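PDB 2FNA: conserved hypothetical protein from Sulfolobus solfataricus, which is an archaeal AAA+ ATPase, seen here with ADP and a magnesium ion, whose cellular role is not established. Local coordinates for residues P57-D62 with K83-L88; S94-L99 with M108-K113. All blocks are in the same frame, centred on the assembly; numbering follows the deposited sequence.

Interactions 1 and 2 come one after the other along the chain and lie on the same side of its centre, their own centres about 13 Å apart. Interaction 1 packs strand 58-62, outermost in the five-stranded parallel sheet, against helix 74-91. The chain then passes into the short helix 95-98, which in interaction 2 meets the hairpin of strands 105-107 and 112-114. The two are joined directly: Ile85 touches Leu99, Leu88 touches Leu95, and Asn86 OD1 probably accepts a hydrogen bond from Ile112 N. Helix 74-91 thus lies between the sheet of the ATPase core and the more peripheral hairpin.

Interaction 1. Residues P57-D62 with K83-L88; sequences PYIYLD and KEINKL. With EDO (1,2-ethanediol), chain E.
Glu84 extends from helix 74-91 to strand 58-62, where its OE1 accepts a nearly straight hydrogen bond from Tyr60 N (2.8 Å, 166°). The donor stands above the carboxylate plane, 42° out of it. The chain is bent at chi2 (-55°), which turns CD back from an extended course, and OE2 offers its syn lone pair to Lys87 NZ one helical turn on, a salt bridge of 2.8 Å. A water lies 2.8 Å from both Glu84 OE1 and Tyr58 O and probably links them, though it cannot donate to every acceptor near it. An alanine at Glu84 would probably leave Tyr60 N without its acceptor and Lys87 without this carboxylate mate. The rest of the contact is mainly apolar. Ile59 slides past Glu84 in the opposite direction, its slim CD1 end resting 3.4 Å from Glu84 O, and crosses Leu88 at about a right angle. Leu88 CD1 reaches Pro57 CB at 3.6 Å, on a compact ring just before the strand begins. An ethanediol, probably from the crystallisation liquor, sets C1 over one face of the Tyr58 ring, toward its rim. Ile59 and Leu61 make backbone hydrogen bonds with strand 139-144, and Tyr60 OH is hydrogen-bonded to Asp144. Such helix-on-sheet packing belongs to the α/β core of AAA+ ATPases, whose strand order, 5-1-4-3-2, is that of this sheet.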
# COMPACT_ATOMS: atom_id res chain seq x y z
N PRO A 57 -7.61 -9.92 -18.16
CA PRO A 57 -8.60 -8.96 -17.73
C PRO A 57 -8.44 -8.68 -16.24
O PRO A 57 -8.01 -9.55 -15.48
CB PRO A 57 -9.94 -9.65 -17.99
CG PRO A 57 -9.62 -11.05 -18.34
CD PRO A 57 -8.21 -11.16 -18.70
N TYR A 58 -8.76 -7.47 -15.83
CA TYR A 58 -8.58 -7.10 -14.45
C TYR A 58 -9.49 -5.94 -14.07
O TYR A 58 -10.02 -5.20 -14.94
CB TYR A 58 -7.12 -6.75 -14.17
CG TYR A 58 -6.66 -5.46 -14.83
CD1 TYR A 58 -6.15 -5.46 -16.14
CD2 TYR A 58 -6.74 -4.25 -14.16
CE1 TYR A 58 -5.73 -4.27 -16.77
CE2 TYR A 58 -6.33 -3.04 -14.79
CZ TYR A 58 -5.82 -3.07 -16.07
OH TYR A 58 -5.41 -1.90 -16.65
N ILE A 59 -9.70 -5.85 -12.75
CA ILE A 59 -10.39 -4.77 -12.07
C ILE A 59 -9.35 -4.19 -11.11
O ILE A 59 -8.77 -4.93 -10.34
CB ILE A 59 -11.58 -5.36 -11.25
CG1 ILE A 59 -12.74 -5.75 -12.17
CG2 ILE A 59 -12.01 -4.41 -10.12
CD1 ILE A 59 -13.43 -4.59 -12.83
N TYR A 60 -9.10 -2.89 -11.17
CA TYR A 60 -8.11 -2.28 -10.31
C TYR A 60 -8.73 -1.30 -9.34
O TYR A 60 -9.09 -0.21 -9.74
CB TYR A 60 -7.07 -1.56 -11.16
CG TYR A 60 -5.78 -1.30 -10.45
CD1 TYR A 60 -5.71 -0.41 -9.37
CD2 TYR A 60 -4.61 -1.97 -10.84
CE1 TYR A 60 -4.51 -0.19 -8.73
CE2 TYR A 60 -3.42 -1.73 -10.21
CZ TYR A 60 -3.37 -0.86 -9.15
OH TYR A 60 -2.18 -0.62 -8.52
N LEU A 61 -8.85 -1.68 -8.07
CA LEU A 61 -9.36 -0.75 -7.06
C LEU A 61 -8.22 -0.03 -6.33
O LEU A 61 -7.51 -0.63 -5.52
CB LEU A 61 -10.27 -1.47 -6.05
CG LEU A 61 -11.54 -2.12 -6.62
CD1 LEU A 61 -12.46 -2.59 -5.48
CD2 LEU A 61 -12.30 -1.16 -7.50
N ASP A 62 -8.07 1.25 -6.66
CA ASP A 62 -7.07 2.13 -6.06
C ASP A 62 -7.66 2.79 -4.79
O ASP A 62 -8.40 3.78 -4.86
CB ASP A 62 -6.62 3.14 -7.09
CG ASP A 62 -5.46 3.97 -6.63
OD1 ASP A 62 -4.73 3.52 -5.73
OD2 ASP A 62 -5.29 5.07 -7.17
N LYS A 83 -17.05 2.04 -11.97
CA LYS A 83 -16.08 2.57 -12.92
C LYS A 83 -15.18 1.46 -13.48
O LYS A 83 -14.98 1.38 -14.69
CB LYS A 83 -15.20 3.63 -12.27
CG LYS A 83 -15.89 4.96 -12.00
CD LYS A 83 -15.06 5.81 -11.05
N GLU A 84 -14.65 0.61 -12.61
CA GLU A 84 -13.76 -0.45 -13.06
C GLU A 84 -14.47 -1.48 -13.93
O GLU A 84 -13.90 -1.96 -14.91
CB GLU A 84 -13.06 -1.13 -11.87
CG GLU A 84 -11.85 -0.36 -11.36
CD GLU A 84 -10.82 -0.07 -12.46
OE1 GLU A 84 -10.18 -1.03 -13.01
OE2 GLU A 84 -10.67 1.13 -12.76
N ILE A 85 -15.70 -1.83 -13.55
CA ILE A 85 -16.48 -2.81 -14.29
C ILE A 85 -16.70 -2.31 -15.71
O ILE A 85 -16.58 -3.07 -16.68
CB ILE A 85 -17.81 -3.14 -13.57
CG1 ILE A 85 -17.53 -3.99 -12.33
CG2 ILE A 85 -18.79 -3.90 -14.47
CD1 ILE A 85 -18.63 -4.00 -11.32
N ASN A 86 -16.96 -1.01 -15.85
CA ASN A 86 -17.18 -0.42 -17.17
C ASN A 86 -15.95 -0.52 -18.10
O ASN A 86 -16.09 -0.66 -19.32
CB ASN A 86 -17.65 1.04 -17.02
CG ASN A 86 -19.13 1.16 -16.64
OD1 ASN A 86 -19.93 0.27 -16.93
ND2 ASN A 86 -19.49 2.27 -15.99
N LYS A 87 -14.75 -0.48 -17.51
CA LYS A 87 -13.51 -0.75 -18.23
C LYS A 87 -13.41 -2.24 -18.63
O LYS A 87 -12.93 -2.58 -19.73
CB LYS A 87 -12.31 -0.37 -17.38
CG LYS A 87 -12.27 1.07 -16.88
CD LYS A 87 -11.01 1.29 -16.07
CE LYS A 87 -10.96 2.66 -15.43
NZ LYS A 87 -9.66 2.87 -14.73
N LEU A 88 -13.89 -3.11 -17.74
CA LEU A 88 -13.80 -4.56 -17.93
C LEU A 88 -14.77 -5.10 -18.99
O LEU A 88 -14.41 -6.01 -19.74
CB LEU A 88 -14.02 -5.30 -16.62
CG LEU A 88 -13.83 -6.82 -16.69
CD1 LEU A 88 -12.40 -7.16 -17.02
CD2 LEU A 88 -14.27 -7.53 -15.42
C1 EDO E . -8.84 -3.35 -17.48
O1 EDO E . -9.30 -2.02 -17.25
C2 EDO E . -9.97 -4.24 -17.99
O2 EDO E . -9.50 -5.59 -18.11
O HOH W 1 -10.88 -2.60 -15.27

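Interaction 2. Residues S94-L99 with M108-K113; sequences SLLKAL and MGNEIK
Leu96 of helix 95-98 spreads its two methyls over the turn that precedes strand 112-114. CD2 lies 3.4 Å from Gly109 O and 3.7 Å from Asn110 CA, while CD1 comes to 4.1 Å from Ile112 CG2. Its chi1 of -142° lies well off the staggered position anti to the backbone N, in a residue that is partly exposed. A forked leucine suits this place because one branch lies on Gly109 and Asn110, while the other reaches from Asn110 O to Ile112. Asn110, polar as befits an exposed turn, starts away from the helix, yet its OD1 ends 3.9 Å from Leu96 CD2. Ile112 holds CG1 between its backbone N and carbonyl carbon (chi1 66°), which leaves CG2 as the branch that meets the helix. That methyl also touches Leu99 CD1 at 4.1 Å, the two side chains crossing at about a right angle. The turn is closed by a backbone hydrogen bond from Met108 N (the residue is a selenomethionine) to Glu111 O. Around this largely apolar contact, Leu96, Leu99 and Ile112 all touch strand 105-107, Leu99 also rests on Leu127 and Ser130 of helix 124-133, and Ile112 packs on Ile85 of helix 74-91.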
# COMPACT_ATOMS: atom_id res chain seq x y z
N SER A 94 -19.02 -10.51 -23.19
CA SER A 94 -20.12 -11.31 -22.62
C SER A 94 -20.42 -10.98 -21.16
O SER A 94 -21.27 -11.62 -20.54
CB SER A 94 -19.84 -12.81 -22.75
OG SER A 94 -18.70 -13.19 -21.99
N LEU A 95 -19.72 -10.00 -20.60
CA LEU A 95 -19.94 -9.61 -19.21
C LEU A 95 -21.23 -8.81 -19.07
O LEU A 95 -22.02 -9.08 -18.18
CB LEU A 95 -18.76 -8.80 -18.69
CG LEU A 95 -18.79 -8.37 -17.21
CD1 LEU A 95 -19.12 -9.53 -16.31
CD2 LEU A 95 -17.47 -7.80 -16.85
N LEU A 96 -21.43 -7.84 -19.95
CA LEU A 96 -22.64 -7.02 -19.93
C LEU A 96 -23.89 -7.90 -19.89
O LEU A 96 -24.84 -7.60 -19.16
CB LEU A 96 -22.67 -6.07 -21.12
CG LEU A 96 -23.24 -4.68 -20.81
CD1 LEU A 96 -22.26 -3.88 -19.97
CD2 LEU A 96 -23.60 -3.90 -22.09
N LYS A 97 -23.87 -9.00 -20.64
CA LYS A 97 -24.92 -10.02 -20.59
C LYS A 97 -24.98 -10.75 -19.24
O LYS A 97 -26.06 -10.99 -18.72
CB LYS A 97 -24.70 -11.04 -21.72
CG LYS A 97 -25.66 -12.26 -21.70
CD LYS A 97 -25.24 -13.31 -22.75
CE LYS A 97 -25.84 -14.70 -22.47
NZ LYS A 97 -26.80 -15.13 -23.51
N ALA A 98 -23.82 -11.11 -18.70
CA ALA A 98 -23.72 -11.81 -17.40
C ALA A 98 -24.09 -10.94 -16.18
O ALA A 98 -24.51 -11.46 -15.14
CB ALA A 98 -22.33 -12.42 -17.22
N LEU A 99 -23.95 -9.61 -16.31
CA LEU A 99 -24.36 -8.67 -15.25
C LEU A 99 -25.84 -8.28 -15.34
O LEU A 99 -26.37 -7.63 -14.43
CB LEU A 99 -23.50 -7.39 -15.31
CG LEU A 99 -22.01 -7.59 -15.03
CD1 LEU A 99 -21.21 -6.32 -15.26
CD2 LEU A 99 -21.82 -8.11 -13.63
N MSE A 108 -27.30 0.59 -19.34
CA MSE A 108 -27.63 1.65 -20.30
C MSE A 108 -26.37 2.42 -20.74
O MSE A 108 -25.85 3.21 -19.95
CB MSE A 108 -28.64 2.64 -19.69
N GLY A 109 -25.86 2.19 -21.95
CA GLY A 109 -26.27 1.12 -22.87
C GLY A 109 -25.18 0.07 -22.96
O GLY A 109 -25.46 -1.14 -22.90
N ASN A 110 -23.94 0.52 -23.10
CA ASN A 110 -22.78 -0.35 -22.95
C ASN A 110 -22.09 -0.17 -21.59
O ASN A 110 -20.91 -0.49 -21.41
CB ASN A 110 -21.78 -0.12 -24.08
CG ASN A 110 -21.13 -1.41 -24.53
OD1 ASN A 110 -21.78 -2.27 -25.13
ND2 ASN A 110 -19.84 -1.56 -24.25
N GLU A 111 -22.85 0.33 -20.62
CA GLU A 111 -22.36 0.59 -19.28
C GLU A 111 -23.36 0.12 -18.24
O GLU A 111 -24.51 -0.14 -18.57
CB GLU A 111 -22.11 2.08 -19.10
CG GLU A 111 -20.80 2.55 -19.67
CD GLU A 111 -20.51 4.00 -19.31
OE1 GLU A 111 -21.49 4.77 -19.13
OE2 GLU A 111 -19.32 4.38 -19.21
N ILE A 112 -22.91 0.02 -16.99
CA ILE A 112 -23.77 -0.36 -15.88
C ILE A 112 -23.87 0.75 -14.83
O ILE A 112 -23.00 1.61 -14.73
CB ILE A 112 -23.29 -1.66 -15.16
CG1 ILE A 112 -21.95 -1.45 -14.46
CG2 ILE A 112 -23.21 -2.83 -16.14
CD1 ILE A 112 -21.75 -2.35 -13.27
N LYS A 113 -24.96 0.70 -14.07
CA LYS A 113 -25.18 1.56 -12.90
C LYS A 113 -25.76 0.69 -11.79
O LYS A 113 -26.70 -0.07 -12.02
CB LYS A 113 -26.16 2.71 -13.23
CG LYS A 113 -25.49 4.00 -13.67